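Local structure of arginine kinase (Cydia pomonella granulosis virus, 6VVG) at residues Y173-I185 / A225-K237. The protein binds adenine nucleotide in a protein kinase fold and probably phosphorylates serine and threonine residues of its protein substrates. Residues are numbered along the deposited sequence; the frame is centred on the assembly and turned at random.
Sequences YDGTTVYFSPEKI and AIEPKDMLPLYSK
Ile185 pushes its side chain as a knob into a hole formed by Pro228, Lys229, Leu232 and Tyr235 on helix 228-235. From CB the chain forks. The CG2 methyl, anti to the backbone N (CG1 has chi1 -67°), rests against the Pro228 carbonyl and faces the methylenes of Lys229, whose CE is 3.9 Å from Ile185 CG2. The other branch passes CG1 by Pro228 O and ends in CD1, which packs against Met231 CB, Leu232 CD2 and, at 3.5 Å, Tyr235 CE2.

On one flank of this knob Pro228 sets CG over the centre of one face of the Tyr173 ring, 3.5 Å from the centroid and 11° off the normal, a CH-pi contact, with CB closest to CZ. Tyr173 is held in that pose by its OH, which donates to Ile185 O in the carbonyl plane, while His187 stacks on its ring. Thr177 CG2 closes over the backbone at Pro228 N, and a water joins Thr177 OG1 to Ile226 O, ahead of the helix.

On the other flank Tyr235 OH donates to Phe180 O, a very short bond at 2.5 Å, with the carbonyl oxygen near the ring plane. A second water donates to both Tyr235 OH and Val178 O, and Trp197 and Phe213 meet the same ring.

Within the kinase C-terminal lobe, this joins helix 228-235 to the end of the activation segment, where Ser181-Pro182-Glu183 is the counterpart of the APE motif and Glu183 pairs with Arg264, as expected of that glutamate. Gripping one loop carbonyl directly and another through water, the Tyr235 hydroxyl pins the turn before helix 182-185, while Ile185 and Pro228 supply the apolar fit.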
ATOM      1  N   TYR A 173      -7.924 -16.495  -0.038  1.00 15.14           N
ATOM      2  CA  TYR A 173      -8.711 -16.812   1.153  1.00 17.01           C
ATOM      3  C   TYR A 173      -7.942 -16.483   2.438  1.00 17.13           C
ATOM      4  O   TYR A 173      -7.636 -17.347   3.259  1.00 21.13           O
ATOM      5  CB  TYR A 173      -9.116 -18.280   1.122  1.00 16.61           C
ATOM      6  CG  TYR A 173     -10.174 -18.643   0.106  1.00 16.41           C
ATOM      7  CD1 TYR A 173     -11.068 -17.695  -0.375  1.00 16.32           C
ATOM      8  CD2 TYR A 173     -10.285 -19.946  -0.365  1.00 18.14           C
ATOM      9  CE1 TYR A 173     -12.043 -18.034  -1.300  1.00 13.45           C
ATOM     10  CE2 TYR A 173     -11.260 -20.296  -1.286  1.00 20.77           C
ATOM     11  CZ  TYR A 173     -12.137 -19.337  -1.746  1.00 16.52           C
ATOM     12  OH  TYR A 173     -13.106 -19.675  -2.663  1.00 13.76           O
ATOM     13  N   ASP A 174      -7.628 -15.202   2.602  1.00 15.58           N
ATOM     14  CA  ASP A 174      -7.065 -14.717   3.854  1.00 13.20           C
ATOM     15  C   ASP A 174      -8.182 -14.202   4.760  1.00 14.02           C
ATOM     16  O   ASP A 174      -9.275 -13.862   4.307  1.00 16.91           O
ATOM     17  CB  ASP A 174      -6.023 -13.624   3.595  1.00 13.16           C
ATOM     18  CG  ASP A 174      -6.610 -12.383   2.946  1.00 15.12           C
ATOM     19  OD1 ASP A 174      -7.738 -12.445   2.410  1.00 13.59           O
ATOM     20  OD2 ASP A 174      -5.928 -11.336   2.966  1.00 12.45           O
ATOM     21  N   GLY A 175      -7.905 -14.178   6.057  1.00 12.19           N
ATOM     22  CA  GLY A 175      -8.897 -13.729   7.015  1.00 19.72           C
ATOM     23  C   GLY A 175      -9.758 -14.863   7.535  1.00 13.63           C
ATOM     24  O   GLY A 175      -9.399 -16.043   7.482  1.00 14.81           O
ATOM     25  N   THR A 176     -10.932 -14.490   8.037  1.00 14.66           N
ATOM     26  CA  THR A 176     -11.823 -15.426   8.714  1.00 11.94           C
ATOM     27  C   THR A 176     -12.973 -15.817   7.794  1.00 19.06           C
ATOM     28  O   THR A 176     -13.769 -14.965   7.380  1.00 15.17           O
ATOM     29  CB  THR A 176     -12.357 -14.822  10.011  1.00 19.55           C
ATOM     30  OG1 THR A 176     -11.268 -14.281  10.770  1.00 27.16           O
ATOM     31  CG2 THR A 176     -13.076 -15.876  10.844  1.00 21.36           C
ATOM     32  N   THR A 177     -13.085 -17.120   7.529  1.00 13.42           N
ATOM     33  CA  THR A 177     -14.016 -17.620   6.527  1.00 14.24           C
ATOM     34  C   THR A 177     -15.443 -17.163   6.794  1.00 16.36           C
ATOM     35  O   THR A 177     -16.172 -16.811   5.862  1.00 15.25           O
ATOM     36  CB  THR A 177     -13.942 -19.148   6.489  1.00 14.22           C
ATOM     37  OG1 THR A 177     -12.585 -19.557   6.270  1.00 19.12           O
ATOM     38  CG2 THR A 177     -14.836 -19.719   5.402  1.00 18.61           C
ATOM     39  N   VAL A 178     -15.860 -17.148   8.059  1.00  8.07           N
ATOM     40  CA  VAL A 178     -17.271 -16.935   8.365  1.00 11.43           C
ATOM     41  C   VAL A 178     -17.661 -15.472   8.196  1.00 14.18           C
ATOM     42  O   VAL A 178     -18.832 -15.109   8.368  1.00 11.67           O
ATOM     43  CB  VAL A 178     -17.620 -17.422   9.784  1.00 17.13           C
ATOM     44  CG1 VAL A 178     -17.522 -18.943   9.873  1.00 21.80           C
ATOM     45  CG2 VAL A 178     -16.715 -16.764  10.821  1.00 13.72           C
ATOM     46  N   TYR A 179     -16.695 -14.621   7.865  1.00 11.68           N
ATOM     47  CA  TYR A 179     -16.979 -13.242   7.497  1.00  9.65           C
ATOM     48  C   TYR A 179     -16.844 -13.004   5.999  1.00 11.19           C
ATOM     49  O   TYR A 179     -16.975 -11.859   5.552  1.00 10.94           O
ATOM     50  CB  TYR A 179     -16.055 -12.280   8.260  1.00 11.47           C
ATOM     51  CG  TYR A 179     -16.415 -12.067   9.720  1.00 14.02           C
ATOM     52  CD1 TYR A 179     -15.911 -12.904  10.708  1.00 12.55           C
ATOM     53  CD2 TYR A 179     -17.246 -11.022  10.111  1.00  7.31           C
ATOM     54  CE1 TYR A 179     -16.228 -12.714  12.042  1.00 13.25           C
ATOM     55  CE2 TYR A 179     -17.572 -10.826  11.444  1.00 13.60           C
ATOM     56  CZ  TYR A 179     -17.058 -11.674  12.405  1.00 19.32           C
ATOM     57  OH  TYR A 179     -17.375 -11.483  13.732  1.00 14.65           O
ATOM     58  N   PHE A 180     -16.591 -14.051   5.212  1.00 12.98           N
ATOM     59  CA  PHE A 180     -16.366 -13.889   3.780  1.00 11.15           C
ATOM     60  C   PHE A 180     -17.663 -13.520   3.066  1.00 10.49           C
ATOM     61  O   PHE A 180     -18.681 -14.197   3.228  1.00 12.07           O
ATOM     62  CB  PHE A 180     -15.821 -15.180   3.163  1.00 11.18           C
ATOM     63  CG  PHE A 180     -14.363 -15.443   3.422  1.00  8.31           C
ATOM     64  CD1 PHE A 180     -13.652 -14.715   4.356  1.00  8.02           C
ATOM     65  CD2 PHE A 180     -13.711 -16.450   2.726  1.00 11.22           C
ATOM     66  CE1 PHE A 180     -12.312 -14.980   4.587  1.00 12.79           C
ATOM     67  CE2 PHE A 180     -12.375 -16.719   2.954  1.00 13.20           C
ATOM     68  CZ  PHE A 180     -11.675 -15.984   3.886  1.00 13.57           C
ATOM     69  N   SER A 181     -17.616 -12.473   2.242  1.00 11.87           N
ATOM     70  CA  SER A 181     -18.748 -12.130   1.395  1.00 12.41           C
ATOM     71  C   SER A 181     -18.883 -13.129   0.249  1.00  7.81           C
ATOM     72  O   SER A 181     -17.927 -13.835  -0.086  1.00  7.85           O
ATOM     73  CB  SER A 181     -18.579 -10.727   0.826  1.00  8.05           C
ATOM     74  OG  SER A 181     -17.600 -10.716  -0.202  1.00 10.36           O
ATOM     75  N   PRO A 182     -20.064 -13.205  -0.375  1.00  7.93           N
ATOM     76  CA  PRO A 182     -20.193 -14.074  -1.562  1.00 10.39           C
ATOM     77  C   PRO A 182     -19.114 -13.799  -2.595  1.00 12.03           C
ATOM     78  O   PRO A 182     -18.586 -14.729  -3.216  1.00 12.27           O
ATOM     79  CB  PRO A 182     -21.595 -13.739  -2.099  1.00 10.65           C
ATOM     80  CG  PRO A 182     -22.354 -13.237  -0.890  1.00  8.58           C
ATOM     81  CD  PRO A 182     -21.320 -12.497  -0.055  1.00  8.48           C
ATOM     82  N   GLU A 183     -18.758 -12.526  -2.774  1.00 12.24           N
ATOM     83  CA  GLU A 183     -17.783 -12.155  -3.793  1.00 16.30           C
ATOM     84  C   GLU A 183     -16.383 -12.627  -3.423  1.00 14.26           C
ATOM     85  O   GLU A 183     -15.624 -13.074  -4.292  1.00 14.16           O
ATOM     86  CB  GLU A 183     -17.807 -10.640  -3.993  1.00  9.13           C
ATOM     87  CG  GLU A 183     -19.090 -10.102  -4.631  1.00 12.83           C
ATOM     88  CD  GLU A 183     -20.303 -10.223  -3.725  1.00 14.34           C
ATOM     89  OE1 GLU A 183     -20.154 -10.042  -2.497  1.00  9.89           O
ATOM     90  OE2 GLU A 183     -21.407 -10.505  -4.240  1.00 16.66           O
ATOM     91  N   LYS A 184     -16.013 -12.529  -2.144  1.00 10.11           N
ATOM     92  CA  LYS A 184     -14.699 -13.021  -1.739  1.00  9.70           C
ATOM     93  C   LYS A 184     -14.625 -14.536  -1.862  1.00 11.39           C
ATOM     94  O   LYS A 184     -13.584 -15.083  -2.249  1.00 13.44           O
ATOM     95  CB  LYS A 184     -14.372 -12.589  -0.308  1.00 12.15           C
ATOM     96  CG  LYS A 184     -12.948 -12.957   0.116  1.00 11.91           C
ATOM     97  CD  LYS A 184     -12.529 -12.276   1.415  1.00 13.54           C
ATOM     98  CE  LYS A 184     -11.149 -12.757   1.859  1.00 12.69           C
ATOM     99  NZ  LYS A 184     -10.541 -11.877   2.895  1.00 10.59           N
ATOM    100  N   ILE A 185     -15.717 -15.232  -1.531  1.00  8.06           N
ATOM    101  CA  ILE A 185     -15.759 -16.678  -1.730  1.00 10.53           C
ATOM    102  C   ILE A 185     -15.481 -17.014  -3.188  1.00 11.12           C
ATOM    103  O   ILE A 185     -14.790 -17.992  -3.495  1.00 13.09           O
ATOM    104  CB  ILE A 185     -17.116 -17.246  -1.270  1.00  9.94           C
ATOM    105  CG1 ILE A 185     -17.261 -17.119   0.249  1.00 11.66           C
ATOM    106  CG2 ILE A 185     -17.255 -18.699  -1.702  1.00  9.69           C
ATOM    107  CD1 ILE A 185     -18.691 -17.233   0.745  1.00 15.98           C
ATOM    108  N   ALA A 225     -13.156 -26.935  10.170  1.00 37.56           N
ATOM    109  CA  ALA A 225     -13.228 -27.489   8.825  1.00 47.70           C
ATOM    110  C   ALA A 225     -14.109 -26.680   7.884  1.00 47.46           C
ATOM    111  O   ALA A 225     -14.241 -27.055   6.715  1.00 39.64           O
ATOM    112  CB  ALA A 225     -13.748 -28.932   8.869  1.00 43.40           C
ATOM    113  N   ILE A 226     -14.714 -25.589   8.351  1.00 40.86           N
ATOM    114  CA  ILE A 226     -15.605 -24.815   7.496  1.00 38.18           C
ATOM    115  C   ILE A 226     -14.798 -24.159   6.385  1.00 22.96           C
ATOM    116  O   ILE A 226     -13.763 -23.526   6.634  1.00 30.12           O
ATOM    117  CB  ILE A 226     -16.374 -23.774   8.323  1.00 30.19           C
ATOM    118  CG1 ILE A 226     -17.562 -23.235   7.525  1.00 28.49           C
ATOM    119  CG2 ILE A 226     -15.462 -22.623   8.724  1.00 47.97           C
ATOM    120  CD1 ILE A 226     -18.658 -24.248   7.279  1.00 32.13           C
ATOM    121  N   GLU A 227     -15.269 -24.309   5.151  1.00 20.76           N
ATOM    122  CA  GLU A 227     -14.553 -23.815   3.990  1.00 24.83           C
ATOM    123  C   GLU A 227     -15.363 -22.743   3.274  1.00 20.13           C
ATOM    124  O   GLU A 227     -16.595 -22.713   3.376  1.00 16.61           O
ATOM    125  CB  GLU A 227     -14.247 -24.953   3.010  1.00 26.67           C
ATOM    126  CG  GLU A 227     -13.262 -25.985   3.544  1.00 30.28           C
ATOM    127  CD  GLU A 227     -11.882 -25.404   3.809  1.00 39.82           C
ATOM    128  OE1 GLU A 227     -11.676 -24.198   3.555  1.00 49.54           O
ATOM    129  OE2 GLU A 227     -10.996 -26.156   4.267  1.00 56.76           O
ATOM    130  N   PRO A 228     -14.695 -21.849   2.540  1.00 15.08           N
ATOM    131  CA  PRO A 228     -15.437 -20.762   1.872  1.00 15.99           C
ATOM    132  C   PRO A 228     -16.683 -21.212   1.117  1.00 13.21           C
ATOM    133  O   PRO A 228     -17.738 -20.569   1.226  1.00 13.57           O
ATOM    134  CB  PRO A 228     -14.375 -20.168   0.930  1.00 17.24           C
ATOM    135  CG  PRO A 228     -13.076 -20.333   1.709  1.00 22.21           C
ATOM    136  CD  PRO A 228     -13.229 -21.695   2.403  1.00 13.27           C
ATOM    137  N   LYS A 229     -16.585 -22.277   0.320  1.00  8.92           N
ATOM    138  CA  LYS A 229     -17.727 -22.704  -0.477  1.00  7.75           C
ATOM    139  C   LYS A 229     -18.834 -23.302   0.382  1.00 13.94           C
ATOM    140  O   LYS A 229     -19.987 -23.340  -0.056  1.00 13.47           O
ATOM    141  CB  LYS A 229     -17.271 -23.705  -1.539  1.00 11.43           C
ATOM    142  CG  LYS A 229     -16.567 -23.056  -2.727  1.00 11.76           C
ATOM    143  CD  LYS A 229     -17.529 -22.211  -3.550  1.00 13.86           C
ATOM    144  CE  LYS A 229     -16.788 -21.339  -4.560  1.00 10.69           C
ATOM    145  NZ  LYS A 229     -16.193 -22.136  -5.679  1.00 12.48           N
ATOM    146  N   ASP A 230     -18.514 -23.760   1.595  1.00 13.20           N
ATOM    147  CA  ASP A 230     -19.550 -24.209   2.517  1.00 16.01           C
ATOM    148  C   ASP A 230     -20.422 -23.059   3.005  1.00 13.00           C
ATOM    149  O   ASP A 230     -21.536 -23.298   3.486  1.00 13.92           O
ATOM    150  CB  ASP A 230     -18.924 -24.912   3.723  1.00  9.01           C
ATOM    151  CG  ASP A 230     -18.196 -26.184   3.347  1.00 21.31           C
ATOM    152  OD1 ASP A 230     -18.741 -26.969   2.545  1.00 21.07           O
ATOM    153  OD2 ASP A 230     -17.077 -26.401   3.861  1.00 31.08           O
ATOM    154  N   MET A 231     -19.938 -21.819   2.908  1.00 17.25           N
ATOM    155  CA  MET A 231     -20.736 -20.686   3.358  1.00 11.34           C
ATOM    156  C   MET A 231     -21.876 -20.386   2.394  1.00 16.16           C
ATOM    157  O   MET A 231     -22.933 -19.904   2.818  1.00 14.15           O
ATOM    158  CB  MET A 231     -19.859 -19.444   3.517  1.00 13.96           C
ATOM    159  CG  MET A 231     -18.772 -19.546   4.572  1.00 17.95           C
ATOM    160  SD  MET A 231     -19.362 -20.060   6.195  1.00 15.07           S
ATOM    161  CE  MET A 231     -20.589 -18.804   6.553  1.00 11.38           C
ATOM    162  N   LEU A 232     -21.685 -20.666   1.105  1.00 17.43           N
ATOM    163  CA  LEU A 232     -22.683 -20.251   0.112  1.00 10.40           C
ATOM    164  C   LEU A 232     -24.043 -20.850   0.381  1.00 10.90           C
ATOM    165  O   LEU A 232     -25.040 -20.088   0.386  1.00 15.09           O
ATOM    166  CB  LEU A 232     -22.193 -20.616  -1.292  1.00 13.89           C
ATOM    167  CG  LEU A 232     -21.196 -19.645  -1.919  1.00 14.25           C
ATOM    168  CD1 LEU A 232     -20.940 -20.021  -3.385  1.00 12.08           C
ATOM    169  CD2 LEU A 232     -21.658 -18.197  -1.834  1.00 13.46           C
ATOM    170  N   PRO A 233     -24.209 -22.158   0.603  1.00 18.84           N
ATOM    171  CA  PRO A 233     -25.549 -22.675   0.924  1.00 21.77           C
ATOM    172  C   PRO A 233     -26.185 -21.940   2.093  1.00 17.31           C
ATOM    173  O   PRO A 233     -27.400 -21.703   2.103  1.00 19.07           O
ATOM    174  CB  PRO A 233     -25.305 -24.157   1.253  1.00 19.39           C
ATOM    175  CG  PRO A 233     -24.009 -24.492   0.565  1.00 14.71           C
ATOM    176  CD  PRO A 233     -23.178 -23.223   0.624  1.00 12.85           C
ATOM    177  N   LEU A 234     -25.374 -21.558   3.082  1.00 16.89           N
ATOM    178  CA  LEU A 234     -25.905 -20.892   4.264  1.00 15.84           C
ATOM    179  C   LEU A 234     -26.446 -19.512   3.920  1.00 16.99           C
ATOM    180  O   LEU A 234     -27.506 -19.113   4.417  1.00 11.99           O
ATOM    181  CB  LEU A 234     -24.816 -20.796   5.328  1.00 17.76           C
ATOM    182  CG  LEU A 234     -24.232 -22.150   5.730  1.00 20.45           C
ATOM    183  CD1 LEU A 234     -23.195 -21.998   6.825  1.00 21.90           C
ATOM    184  CD2 LEU A 234     -25.347 -23.100   6.173  1.00 17.51           C
ATOM    185  N   TYR A 235     -25.739 -18.770   3.064  1.00 12.93           N
ATOM    186  CA  TYR A 235     -26.219 -17.457   2.655  1.00 14.16           C
ATOM    187  C   TYR A 235     -27.537 -17.544   1.894  1.00 15.26           C
ATOM    188  O   TYR A 235     -28.245 -16.537   1.782  1.00 14.22           O
ATOM    189  CB  TYR A 235     -25.170 -16.754   1.790  1.00 11.82           C
ATOM    190  CG  TYR A 235     -23.846 -16.496   2.483  1.00 10.87           C
ATOM    191  CD1 TYR A 235     -23.724 -16.593   3.862  1.00  7.37           C
ATOM    192  CD2 TYR A 235     -22.718 -16.157   1.751  1.00 12.23           C
ATOM    193  CE1 TYR A 235     -22.517 -16.360   4.493  1.00 11.75           C
ATOM    194  CE2 TYR A 235     -21.504 -15.923   2.372  1.00 10.34           C
ATOM    195  CZ  TYR A 235     -21.409 -16.025   3.741  1.00 16.66           C
ATOM    196  OH  TYR A 235     -20.201 -15.790   4.355  1.00 12.31           O
ATOM    197  N   SER A 236     -27.882 -18.722   1.373  1.00 10.05           N
ATOM    198  CA  SER A 236     -29.129 -18.896   0.640  1.00 15.55           C
ATOM    199  C   SER A 236     -30.336 -19.096   1.548  1.00 20.08           C
ATOM    200  O   SER A 236     -31.468 -19.028   1.063  1.00 20.19           O
ATOM    201  CB  SER A 236     -29.020 -20.092  -0.310  1.00 16.96           C
ATOM    202  OG  SER A 236     -28.224 -19.785  -1.441  1.00 21.79           O
ATOM    203  N   LYS A 237     -30.130 -19.350   2.835  1.00 19.99           N
ATOM    204  CA  LYS A 237     -31.230 -19.555   3.766  1.00 10.10           C
ATOM    205  C   LYS A 237     -31.717 -18.226   4.321  1.00 17.93           C
ATOM    206  O   LYS A 237     -31.004 -17.220   4.278  1.00 20.50           O
ATOM    207  CB  LYS A 237     -30.792 -20.470   4.906  1.00 12.79           C
ATOM    208  CG  LYS A 237     -30.030 -21.706   4.451  1.00 20.45           C
ATOM    209  CD  LYS A 237     -29.895 -22.727   5.578  1.00 31.68           C
ATOM    210  CE  LYS A 237     -29.098 -23.947   5.131  1.00 48.44           C
ATOM    211  NZ  LYS A 237     -28.607 -24.759   6.284  1.00 53.81           N
TER
HETATM  212  O   HOH W   1     -12.002 -21.682   8.223  1.00 38.14           O
HETATM  213  O   HOH W   2     -20.475 -14.303   6.384  1.00 15.70           O